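Side-chain contacts in phosphatidylglycerophosphatase B (Bacillus subtilis, PDB 6FMX), which removes the phosphate from phosphatidylglycerophosphate to give phosphatidylglycerol in the cell membrane, and also has undecaprenyl pyrophosphate phosphatase activity: residues 26-29 with 30-33; 107-110 with 111-115; 135-139 with 140-144. One frame throughout, in Å; residues are numbered along the deposited sequence. Where two conformers were deposited one is given.

The three contacts run from the lipid-facing edge of the bundle to the tungstate site. Interaction 1, on helix 21-36, lies furthest out, its centre about 15 Å from that of interaction 2 and about 14 Å from that of interaction 3. F30 joins it to both: F30 CZ is 3.8 Å from L114 CD1, and F30 CE1 is 3.5 Å from F136 CE1. Interactions 2 and 3, with centres about 9 Å apart, are tied by polar bonds, N111 ND2 to P137 O at 3.0 Å and R108 NH1 to N143 OD1 at 3.3 Å. Both reach the same tungstate, interaction 2 through K115 and interaction 3 through S138, G139 and H140.

Interaction 1: residues 26-29 with 30-33; sequences LFLF and FLIL. With OLC ((2R)-2,3-dihydroxypropyl (9Z)-octadec-9-enoate), chain C; OLC ((2R)-2,3-dihydroxypropyl (9Z)-octadec-9-enoate), chain D.
The F27 ring carries L31 on one face: L31 CG stands 4.3 Å above the ring plane, shifted toward the rim, and L31 CD1 lies 3.8 Å from F27 CE2. The F29 ring meets a monoolein molecule (chain C) at its edge, where lipid C11 lies in the ring plane, 3.8 Å from F29 CD1. L33 comes to the other end of that ring, its CD1 approaching F29 CE2 obliquely at 3.5 Å. F29 and L33 run side by side in the same direction, and L33 chi1 of -103°, well away from a staggered value, places CD1 beside the F29 ring. Both protein pairs, F27 with L31 and F29 with L33, are four residues apart on transmembrane helix 21-36, whose regular i to i+4 bonds, from L31 N to F27 O and from L33 N to F29 O among them, keep the partners one turn apart. Toward the membrane, I32 CD1 touches two lipid tails, 3.5 Å from C13 of the chain C monoolein and 3.7 Å from C17 of the one in chain D. L33 CD2 adds a 3.6 Å contact with C4 of the chain C lipid. On the protein side, F27 rests on L204 and F29 on S200, both of helix 192-215.

Interaction 2: residues 107-110 with 111-115; sequences DRLL and NKVLK. With OLC ((2R)-2,3-dihydroxypropyl (9Z)-octadec-9-enoate), chain F; OLC ((2R)-2,3-dihydroxypropyl (9Z)-octadec-9-enoate), chain E; WO4 (tungstate(VI)ion), chain G.
On transmembrane helix 96-118, just before the first phosphatase sequence motif starts at K115, L110 packs against L114. They lie side by side, their side chains pointing the same way, and L110 CD1 meets L114 CD1 at 3.7 Å. L109 and V113 repeat the arrangement more loosely, with L109 CD1 4.2 Å from V113 CG2. Backbone i to i+4 bonds, such as L114 N to L110 O, hold the turns together. R108 is bent at chi2 and chi3 (-63° and -60°), which curls its guanidinium round to the O23 hydroxyl of a monoolein (chain F), lying at its edge near its plane. R108 NE to monoolein O23, at 2.4 Å, is too short to trust in detail, and R108 NH2 to the same O23, at 3.1 Å, is weak. R108 NH1 bonds N143 OD1 of helix 139-158. An alanine here would probably leave N143 OD1 without its guanidinium partner and, secondarily, the lipid hydroxyl less held. K115 NZ bonds S133 OG and reaches tungstate O2 at 2.4 Å, a length that is doubtful. K115 alone of this turn bonds the anion; R108 NH1, 6.1 Å from K115 NZ, does not touch it, and its charge may at most add a weaker, longer-range attraction.

Interaction 3: residues 135-139 with 140-144; sequences SFPSG and HSMNA. With WO4 (tungstate(VI)ion), chain G.
Tungstate is gripped directly by S138, G139 and H140. S138 OG gives its proton to O4 at 2.8 Å, H140 N reaches the same oxygen at 2.9 Å, and G139 N points almost straight at O2 (2.9 Å, 173°). H140 also brings its ring up edge-on, with O3 near the ring plane and a long hydrogen bond from H140 ND1 to O3 at 3.3 Å. These residues belong to motif II of the PAP2 phosphatases, in which H140 is the inferred proton donor; the anion probably sits where a substrate phosphate would bind. K115, R122 and R184 complete its hydrogen-bonding shell. The loop ends here and helix 139-158 starts, with S138 as N-cap, so the backbone N-H groups of the helix start face the anion and the helix end would probably add to its attraction. The second shell is S141, whose OG (2.9 Å) and N (3.3 Å, the capping bond) both donate to S138 OG. S138 chi1 of 162°, with OG anti to the backbone N, turns OG to face both the anion and S141. M142 N to S138 O and N143 N to G139 O (2.7 Å) close the first helical turn. Beside that turn, P137 CG, after a cis peptide bond, meets M142 SD, although M142 has two conformers and this touch is less certain. N143 ND2 is anchored on G72 O, while S135 OG bonds D194, inferred to steady H190, the inferred nucleophile.

Interaction 1: residues 26-29 with 30-33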
loop_
_atom_site.group_PDB
_atom_site.type_symbol
_atom_site.label_atom_id
_atom_site.label_comp_id
_atom_site.label_asym_id
_atom_site.label_seq_id
_atom_site.Cartn_x
_atom_site.Cartn_y
_atom_site.Cartn_z
ATOM N N LEU A 26 4.843 -9.091 -10.125
ATOM C CA LEU A 26 3.760 -8.522 -9.330
ATOM C C LEU A 26 2.499 -8.334 -10.161
ATOM O O LEU A 26 1.383 -8.549 -9.672
ATOM C CB LEU A 26 4.200 -7.190 -8.731
ATOM C CG LEU A 26 5.331 -7.274 -7.713
ATOM C CD1 LEU A 26 6.000 -5.922 -7.533
ATOM C CD2 LEU A 26 4.783 -7.778 -6.392
ATOM N N PHE A 27 2.657 -7.916 -11.420
ATOM C CA PHE A 27 1.502 -7.752 -12.296
ATOM C C PHE A 27 0.841 -9.089 -12.587
ATOM O O PHE A 27 -0.393 -9.198 -12.576
ATOM C CB PHE A 27 1.928 -7.076 -13.598
ATOM C CG PHE A 27 0.815 -6.896 -14.583
ATOM C CD1 PHE A 27 -0.214 -6.003 -14.332
ATOM C CD2 PHE A 27 0.809 -7.605 -15.773
ATOM C CE1 PHE A 27 -1.238 -5.832 -15.244
ATOM C CE2 PHE A 27 -0.208 -7.434 -16.690
ATOM C CZ PHE A 27 -1.233 -6.546 -16.424
ATOM N N LEU A 28 1.648 -10.118 -12.856
ATOM C CA LEU A 28 1.099 -11.449 -13.085
ATOM C C LEU A 28 0.459 -12.002 -11.816
ATOM O O LEU A 28 -0.572 -12.680 -11.878
ATOM C CB LEU A 28 2.196 -12.384 -13.589
ATOM C CG LEU A 28 2.671 -12.061 -15.009
ATOM C CD1 LEU A 28 3.813 -12.971 -15.436
ATOM C CD2 LEU A 28 1.516 -12.159 -15.985
ATOM N N PHE A 29 1.058 -11.721 -10.657
ATOM C CA PHE A 29 0.462 -12.160 -9.401
ATOM C C PHE A 29 -0.905 -11.525 -9.194
ATOM O O PHE A 29 -1.830 -12.177 -8.700
ATOM C CB PHE A 29 1.381 -11.825 -8.227
ATOM C CG PHE A 29 0.776 -12.126 -6.883
ATOM C CD1 PHE A 29 0.692 -13.428 -6.419
ATOM C CD2 PHE A 29 0.275 -11.107 -6.092
ATOM C CE1 PHE A 29 0.132 -13.707 -5.182
ATOM C CE2 PHE A 29 -0.284 -11.382 -4.854
ATOM C CZ PHE A 29 -0.357 -12.686 -4.401
ATOM N N PHE A 30 -1.055 -10.250 -9.558
ATOM C CA PHE A 30 -2.348 -9.599 -9.383
ATOM C C PHE A 30 -3.410 -10.227 -10.276
ATOM O O PHE A 30 -4.550 -10.436 -9.841
ATOM C CB PHE A 30 -2.251 -8.100 -9.657
ATOM C CG PHE A 30 -3.581 -7.413 -9.661
ATOM C CD1 PHE A 30 -4.179 -7.031 -8.471
ATOM C CD2 PHE A 30 -4.238 -7.146 -10.848
ATOM C CE1 PHE A 30 -5.411 -6.407 -8.470
ATOM C CE2 PHE A 30 -5.471 -6.515 -10.848
ATOM C CZ PHE A 30 -6.058 -6.148 -9.658
ATOM N N LEU A 31 -3.064 -10.509 -11.539
ATOM C CA LEU A 31 -4.026 -11.126 -12.449
ATOM C C LEU A 31 -4.494 -12.470 -11.920
ATOM O O LEU A 31 -5.688 -12.792 -11.970
ATOM C CB LEU A 31 -3.417 -11.302 -13.843
ATOM C CG LEU A 31 -2.992 -10.069 -14.637
ATOM C CD1 LEU A 31 -2.415 -10.469 -16.010
ATOM C CD2 LEU A 31 -4.174 -9.136 -14.800
ATOM N N ILE A 32 -3.560 -13.273 -11.419
ATOM C CA ILE A 32 -3.910 -14.586 -10.901
ATOM C C ILE A 32 -4.826 -14.447 -9.691
ATOM O O ILE A 32 -5.814 -15.178 -9.557
ATOM C CB ILE A 32 -2.627 -15.375 -10.591
ATOM C CG1 ILE A 32 -2.030 -15.877 -11.908
ATOM C CG2 ILE A 32 -2.913 -16.533 -9.662
ATOM C CD1 ILE A 32 -0.634 -16.402 -11.778
ATOM N N LEU A 33 -4.537 -13.477 -8.819
ATOM C CA LEU A 33 -5.415 -13.217 -7.679
ATOM C C LEU A 33 -6.786 -12.716 -8.123
ATOM O O LEU A 33 -7.814 -13.137 -7.572
ATOM C CB LEU A 33 -4.770 -12.202 -6.736
ATOM C CG LEU A 33 -4.136 -12.728 -5.460
ATOM C CD1 LEU A 33 -3.736 -11.555 -4.585
ATOM C CD2 LEU A 33 -5.130 -13.622 -4.740
HETATM C C18 OLC C . 5.989 -13.896 -8.434
HETATM C C10 OLC C . 2.329 -17.213 -7.498
HETATM C C9 OLC C . 1.304 -17.680 -6.816
HETATM C C17 OLC C . 5.676 -15.233 -9.108
HETATM C C11 OLC C . 2.157 -16.146 -8.582
HETATM C C8 OLC C . -0.106 -17.153 -7.080
HETATM C C24 OLC C . -8.393 -24.201 -6.417
HETATM C C16 OLC C . 5.771 -15.155 -10.635
HETATM C C12 OLC C . 2.624 -16.744 -9.911
HETATM C C7 OLC C . -1.046 -17.594 -5.956
HETATM C C15 OLC C . 4.699 -14.244 -11.235
HETATM C C13 OLC C . 2.686 -15.731 -11.050
HETATM C C6 OLC C . -2.284 -16.695 -5.931
HETATM C C14 OLC C . 3.336 -14.444 -10.572
HETATM C C5 OLC C . -2.868 -16.670 -4.522
HETATM C C4 OLC C . -4.315 -17.149 -4.566
HETATM C C3 OLC C . -4.339 -18.675 -4.580
HETATM C C2 OLC C . -4.901 -19.137 -5.918
HETATM C C21 OLC C . -6.701 -22.424 -6.072
HETATM C C1 OLC C . -5.246 -20.617 -5.814
HETATM C C22 OLC C . -7.922 -22.824 -6.865
HETATM O O19 OLC C . -4.522 -21.355 -5.233
HETATM O O25 OLC C . -9.708 -24.375 -6.873
HETATM O O23 OLC C . -8.904 -21.875 -6.589
HETATM O O20 OLC C . -6.421 -21.095 -6.399
HETATM C C18 OLC D . -0.087 -18.285 -15.357
HETATM C C10 OLC D . -6.385 -14.887 -15.785
HETATM C C9 OLC D . -7.013 -13.789 -16.155
HETATM C C17 OLC D . 0.677 -16.973 -15.206
HETATM C C11 OLC D . -5.322 -14.835 -14.695
HETATM C C8 OLC D . -6.684 -12.450 -15.499
HETATM C C24 OLC D . -17.715 -15.281 -12.794
HETATM C C16 OLC D . 0.038 -15.924 -16.112
HETATM C C12 OLC D . -4.041 -15.490 -15.196
HETATM C C7 OLC D . -7.888 -11.512 -15.572
HETATM C C15 OLC D . -1.396 -15.665 -15.656
HETATM C C13 OLC D . -3.639 -14.906 -16.552
HETATM C C6 OLC D . -8.833 -11.816 -14.413
HETATM C C14 OLC D . -2.118 -14.807 -16.696
HETATM C C5 OLC D . -10.257 -11.445 -14.823
HETATM C C4 OLC D . -11.249 -12.098 -13.869
HETATM C C3 OLC D . -11.747 -13.409 -14.467
HETATM C C2 OLC D . -12.756 -14.048 -13.520
HETATM C C21 OLC D . -16.433 -13.301 -13.539
HETATM C C1 OLC D . -14.129 -13.418 -13.738
HETATM C C22 OLC D . -17.592 -14.217 -13.875
HETATM O O19 OLC D . -14.229 -12.377 -14.295
HETATM O O25 OLC D . -19.017 -15.235 -12.282
HETATM O O23 OLC D . -18.762 -13.454 -13.913
HETATM O O20 OLC D . -15.288 -14.067 -13.298
#

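Interaction 2: residues 107-110 with 111-115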
loop_
_atom_site.group_PDB
_atom_site.type_symbol
_atom_site.label_atom_id
_atom_site.label_comp_id
_atom_site.label_asym_id
_atom_site.label_seq_id
_atom_site.Cartn_x
_atom_site.Cartn_y
_atom_site.Cartn_z
ATOM N N ASP A 107 -1.724 5.743 -8.305
ATOM C CA ASP A 107 -2.118 4.649 -7.436
ATOM C C ASP A 107 -3.593 4.736 -7.069
ATOM O O ASP A 107 -4.322 3.741 -7.138
ATOM C CB ASP A 107 -1.244 4.676 -6.190
ATOM C CG ASP A 107 -1.499 3.513 -5.291
ATOM O OD1 ASP A 107 -0.858 2.470 -5.520
ATOM O OD2 ASP A 107 -2.337 3.641 -4.369
ATOM N N ARG A 108 -4.051 5.921 -6.674
ATOM C CA ARG A 108 -5.444 6.073 -6.277
ATOM C C ARG A 108 -6.371 5.869 -7.465
ATOM O O ARG A 108 -7.442 5.260 -7.330
ATOM C CB ARG A 108 -5.654 7.451 -5.656
ATOM C CG ARG A 108 -4.851 7.670 -4.392
ATOM C CD ARG A 108 -5.290 6.700 -3.318
ATOM N NE ARG A 108 -6.699 6.880 -2.993
ATOM C CZ ARG A 108 -7.472 5.945 -2.453
ATOM N NH1 ARG A 108 -6.974 4.746 -2.169
ATOM N NH2 ARG A 108 -8.745 6.216 -2.196
ATOM N N LEU A 109 -5.971 6.366 -8.637
ATOM C CA LEU A 109 -6.796 6.204 -9.827
ATOM C C LEU A 109 -6.930 4.735 -10.212
ATOM O O LEU A 109 -8.029 4.267 -10.533
ATOM C CB LEU A 109 -6.207 7.009 -10.986
ATOM C CG LEU A 109 -6.995 7.000 -12.298
ATOM C CD1 LEU A 109 -8.464 7.303 -12.043
ATOM C CD2 LEU A 109 -6.405 7.987 -13.302
ATOM N N LEU A 110 -5.819 3.997 -10.189
ATOM C CA LEU A 110 -5.848 2.591 -10.577
ATOM C C LEU A 110 -6.677 1.763 -9.598
ATOM O O LEU A 110 -7.455 0.894 -10.010
ATOM C CB LEU A 110 -4.417 2.060 -10.669
ATOM C CG LEU A 110 -4.177 0.587 -10.991
ATOM C CD1 LEU A 110 -4.724 0.238 -12.376
ATOM C CD2 LEU A 110 -2.683 0.264 -10.908
ATOM N N ASN A 111 -6.525 2.021 -8.300
ATOM C CA ASN A 111 -7.309 1.304 -7.299
ATOM C C ASN A 111 -8.802 1.528 -7.510
ATOM O O ASN A 111 -9.601 0.586 -7.448
ATOM C CB ASN A 111 -6.885 1.750 -5.898
ATOM C CG ASN A 111 -7.623 1.017 -4.803
ATOM O OD1 ASN A 111 -8.654 1.476 -4.332
ATOM N ND2 ASN A 111 -7.101 -0.135 -4.400
ATOM N N LYS A 112 -9.196 2.779 -7.772
ATOM C CA LYS A 112 -10.607 3.095 -7.973
ATOM C C LYS A 112 -11.164 2.399 -9.209
ATOM O O LYS A 112 -12.264 1.831 -9.171
ATOM C CB LYS A 112 -10.786 4.610 -8.080
ATOM C CG LYS A 112 -12.100 5.046 -8.700
ATOM C CD LYS A 112 -12.401 6.502 -8.367
ATOM C CE LYS A 112 -13.658 6.994 -9.082
ATOM N NZ LYS A 112 -13.512 7.011 -10.566
ATOM N N VAL A 113 -10.411 2.419 -10.313
ATOM C CA VAL A 113 -10.882 1.810 -11.552
ATOM C C VAL A 113 -11.026 0.299 -11.391
ATOM O O VAL A 113 -12.023 -0.293 -11.820
ATOM C CB VAL A 113 -9.937 2.162 -12.714
ATOM C CG1 VAL A 113 -10.211 1.252 -13.911
ATOM C CG2 VAL A 113 -10.098 3.627 -13.098
ATOM N N LEU A 114 -10.037 -0.345 -10.769
ATOM C CA LEU A 114 -10.121 -1.788 -10.572
ATOM C C LEU A 114 -11.258 -2.162 -9.630
ATOM O O LEU A 114 -11.943 -3.173 -9.840
ATOM C CB LEU A 114 -8.796 -2.325 -10.041
ATOM C CG LEU A 114 -7.683 -2.292 -11.088
ATOM C CD1 LEU A 114 -6.339 -2.421 -10.415
ATOM C CD2 LEU A 114 -7.905 -3.402 -12.097
ATOM N N LYS A 115 -11.464 -1.374 -8.574
ATOM C CA LYS A 115 -12.524 -1.686 -7.622
ATOM C C LYS A 115 -13.885 -1.672 -8.300
ATOM O O LYS A 115 -14.682 -2.597 -8.131
ATOM C CB LYS A 115 -12.499 -0.698 -6.463
ATOM C CG LYS A 115 -11.408 -0.988 -5.461
ATOM C CD LYS A 115 -11.893 -0.752 -4.074
ATOM C CE LYS A 115 -11.537 0.619 -3.595
ATOM N NZ LYS A 115 -11.506 0.634 -2.115
HETATM C C10 OLC F . 1.854 16.338 -9.295
HETATM C C9 OLC F . 0.786 15.621 -8.957
HETATM C C11 OLC F . 2.273 16.431 -10.743
HETATM C C8 OLC F . -0.008 14.901 -10.019
HETATM C C24 OLC F . -9.351 10.059 -1.948
HETATM C C12 OLC F . 3.277 15.327 -11.054
HETATM C C7 OLC F . -1.450 14.740 -9.554
HETATM C C6 OLC F . -1.525 14.597 -8.039
HETATM C C5 OLC F . -2.594 13.587 -7.637
HETATM C C4 OLC F . -3.395 14.085 -6.440
HETATM C C3 OLC F . -3.713 12.943 -5.481
HETATM C C2 OLC F . -5.049 12.295 -5.826
HETATM C C21 OLC F . -7.981 11.269 -3.638
HETATM C C1 OLC F . -5.735 11.847 -4.557
HETATM C C22 OLC F . -8.042 10.048 -2.727
HETATM O O19 OLC F . -5.264 12.123 -3.466
HETATM O O25 OLC F . -10.428 9.694 -2.818
HETATM O O23 OLC F . -7.967 8.857 -3.519
HETATM O O20 OLC F . -6.968 11.079 -4.624
HETATM C C18 OLC E . 10.228 3.527 -17.100
HETATM C C10 OLC E . 4.906 6.930 -11.939
HETATM C C9 OLC E . 3.796 7.596 -12.182
HETATM C C17 OLC E . 8.823 3.537 -16.504
HETATM C C11 OLC E . 5.505 5.985 -12.975
HETATM C C8 OLC E . 3.052 7.463 -13.513
HETATM C C24 OLC E . -7.299 10.666 -8.005
HETATM C C16 OLC E . 8.004 4.630 -17.191
HETATM C C12 OLC E . 6.891 6.493 -13.371
HETATM C C7 OLC E . 2.583 8.854 -13.957
HETATM C C15 OLC E . 7.065 5.273 -16.173
HETATM C C13 OLC E . 6.792 7.290 -14.666
HETATM C C6 OLC E . 1.142 8.810 -14.478
HETATM C C14 OLC E . 7.642 6.622 -15.745
HETATM C C5 OLC E . 0.353 10.021 -13.964
HETATM C C4 OLC E . -1.147 9.721 -13.831
HETATM C C3 OLC E . -1.749 10.625 -12.750
HETATM C C2 OLC E . -3.182 10.187 -12.447
HETATM C C21 OLC E . -5.397 11.140 -9.614
HETATM C C1 OLC E . -3.806 11.068 -11.362
HETATM C C22 OLC E . -6.426 10.125 -9.127
HETATM O O19 OLC E . -3.168 11.917 -10.842
HETATM O O25 OLC E . -8.466 9.886 -7.963
HETATM O O23 OLC E . -7.266 9.781 -10.192
HETATM O O20 OLC E . -5.135 10.870 -10.967
HETATM W W WO4 G . -9.976 0.370 1.552
HETATM O O1 WO4 G . -11.498 -0.101 2.823
HETATM O O2 WO4 G . -10.320 -0.366 -0.308
HETATM O O3 WO4 G . -9.910 2.393 1.329
HETATM O O4 WO4 G . -8.301 -0.461 2.277
#

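Interaction 3: residues 135-139 with 140-144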
loop_
_atom_site.group_PDB
_atom_site.type_symbol
_atom_site.label_atom_id
_atom_site.label_comp_id
_atom_site.label_asym_id
_atom_site.label_seq_id
_atom_site.Cartn_x
_atom_site.Cartn_y
_atom_site.Cartn_z
ATOM N N SER A 135 -14.440 -4.072 -2.395
ATOM C CA SER A 135 -13.420 -4.629 -1.511
ATOM C C SER A 135 -12.066 -4.837 -2.186
ATOM O O SER A 135 -11.032 -4.737 -1.519
ATOM C CB SER A 135 -13.907 -5.963 -0.941
ATOM O OG SER A 135 -13.270 -6.247 0.282
ATOM N N PHE A 136 -12.033 -5.133 -3.487
ATOM C CA PHE A 136 -10.813 -5.600 -4.146
ATOM C C PHE A 136 -10.380 -4.641 -5.256
ATOM O O PHE A 136 -11.181 -4.347 -6.154
ATOM C CB PHE A 136 -11.030 -7.016 -4.746
ATOM C CG PHE A 136 -9.780 -7.627 -5.356
ATOM C CD1 PHE A 136 -9.448 -7.383 -6.679
ATOM C CD2 PHE A 136 -8.954 -8.455 -4.608
ATOM C CE1 PHE A 136 -8.300 -7.938 -7.243
ATOM C CE2 PHE A 136 -7.806 -9.026 -5.171
ATOM C CZ PHE A 136 -7.485 -8.765 -6.486
ATOM N N PRO A 137 -9.121 -4.172 -5.262
ATOM C CA PRO A 137 -8.061 -4.403 -4.268
ATOM C C PRO A 137 -8.131 -3.398 -3.118
ATOM O O PRO A 137 -8.759 -2.353 -3.292
ATOM C CB PRO A 137 -6.769 -4.216 -5.073
ATOM C CG PRO A 137 -7.150 -3.292 -6.196
ATOM C CD PRO A 137 -8.623 -3.480 -6.465
ATOM N N SER A 138 -7.493 -3.698 -1.979
ATOM C CA SER A 138 -7.565 -2.813 -0.819
ATOM C C SER A 138 -6.795 -1.525 -1.072
ATOM O O SER A 138 -5.602 -1.556 -1.379
ATOM C CB SER A 138 -7.012 -3.515 0.425
ATOM O OG SER A 138 -6.701 -2.567 1.438
ATOM N N GLY A 139 -7.475 -0.388 -0.925
ATOM C CA GLY A 139 -6.819 0.882 -1.180
ATOM C C GLY A 139 -5.772 1.237 -0.137
ATOM O O GLY A 139 -4.716 1.769 -0.476
ATOM N N HIS A 140 -6.052 0.954 1.144
ATOM C CA HIS A 140 -5.053 1.237 2.177
ATOM C C HIS A 140 -3.779 0.440 1.932
ATOM O O HIS A 140 -2.667 0.961 2.090
ATOM C CB HIS A 140 -5.606 0.925 3.574
ATOM C CG HIS A 140 -6.421 2.027 4.185
ATOM N ND1 HIS A 140 -7.567 2.531 3.604
ATOM C CD2 HIS A 140 -6.287 2.678 5.367
ATOM C CE1 HIS A 140 -8.087 3.458 4.386
ATOM N NE2 HIS A 140 -7.333 3.565 5.466
ATOM N N SER A 141 -3.919 -0.831 1.551
ATOM C CA SER A 141 -2.752 -1.662 1.296
ATOM C C SER A 141 -2.021 -1.210 0.046
ATOM O O SER A 141 -0.787 -1.193 -0.006
ATOM C CB SER A 141 -3.179 -3.126 1.176
ATOM O OG SER A 141 -4.041 -3.479 2.250
ATOM N N MET A 142 -2.787 -0.835 -0.990
ATOM C CA MET A 142 -2.200 -0.336 -2.225
ATOM C C MET A 142 -1.492 0.997 -2.003
ATOM O O MET A 142 -0.406 1.228 -2.550
ATOM C CB MET A 142 -3.289 -0.194 -3.282
ATOM C CG MET A 142 -2.779 -0.005 -4.697
ATOM S SD MET A 142 -3.983 -0.635 -5.879
ATOM C CE MET A 142 -3.498 0.295 -7.340
ATOM N N ASN A 143 -2.108 1.893 -1.222
ATOM C CA ASN A 143 -1.459 3.149 -0.841
ATOM C C ASN A 143 -0.153 2.891 -0.100
ATOM O O ASN A 143 0.875 3.519 -0.388
ATOM C CB ASN A 143 -2.378 3.979 0.064
ATOM C CG ASN A 143 -3.612 4.506 -0.634
ATOM O OD1 ASN A 143 -3.750 4.421 -1.848
ATOM N ND2 ASN A 143 -4.534 5.059 0.158
ATOM N N ALA A 144 -0.184 1.996 0.895
ATOM C CA ALA A 144 0.980 1.835 1.765
ATOM C C ALA A 144 2.118 1.132 1.035
ATOM O O ALA A 144 3.293 1.468 1.218
ATOM C CB ALA A 144 0.601 1.068 3.036
HETATM W W WO4 G . -9.976 0.370 1.552
HETATM O O1 WO4 G . -11.498 -0.101 2.823
HETATM O O2 WO4 G . -10.320 -0.366 -0.308
HETATM O O3 WO4 G . -9.910 2.393 1.329
HETATM O O4 WO4 G . -8.301 -0.461 2.277
#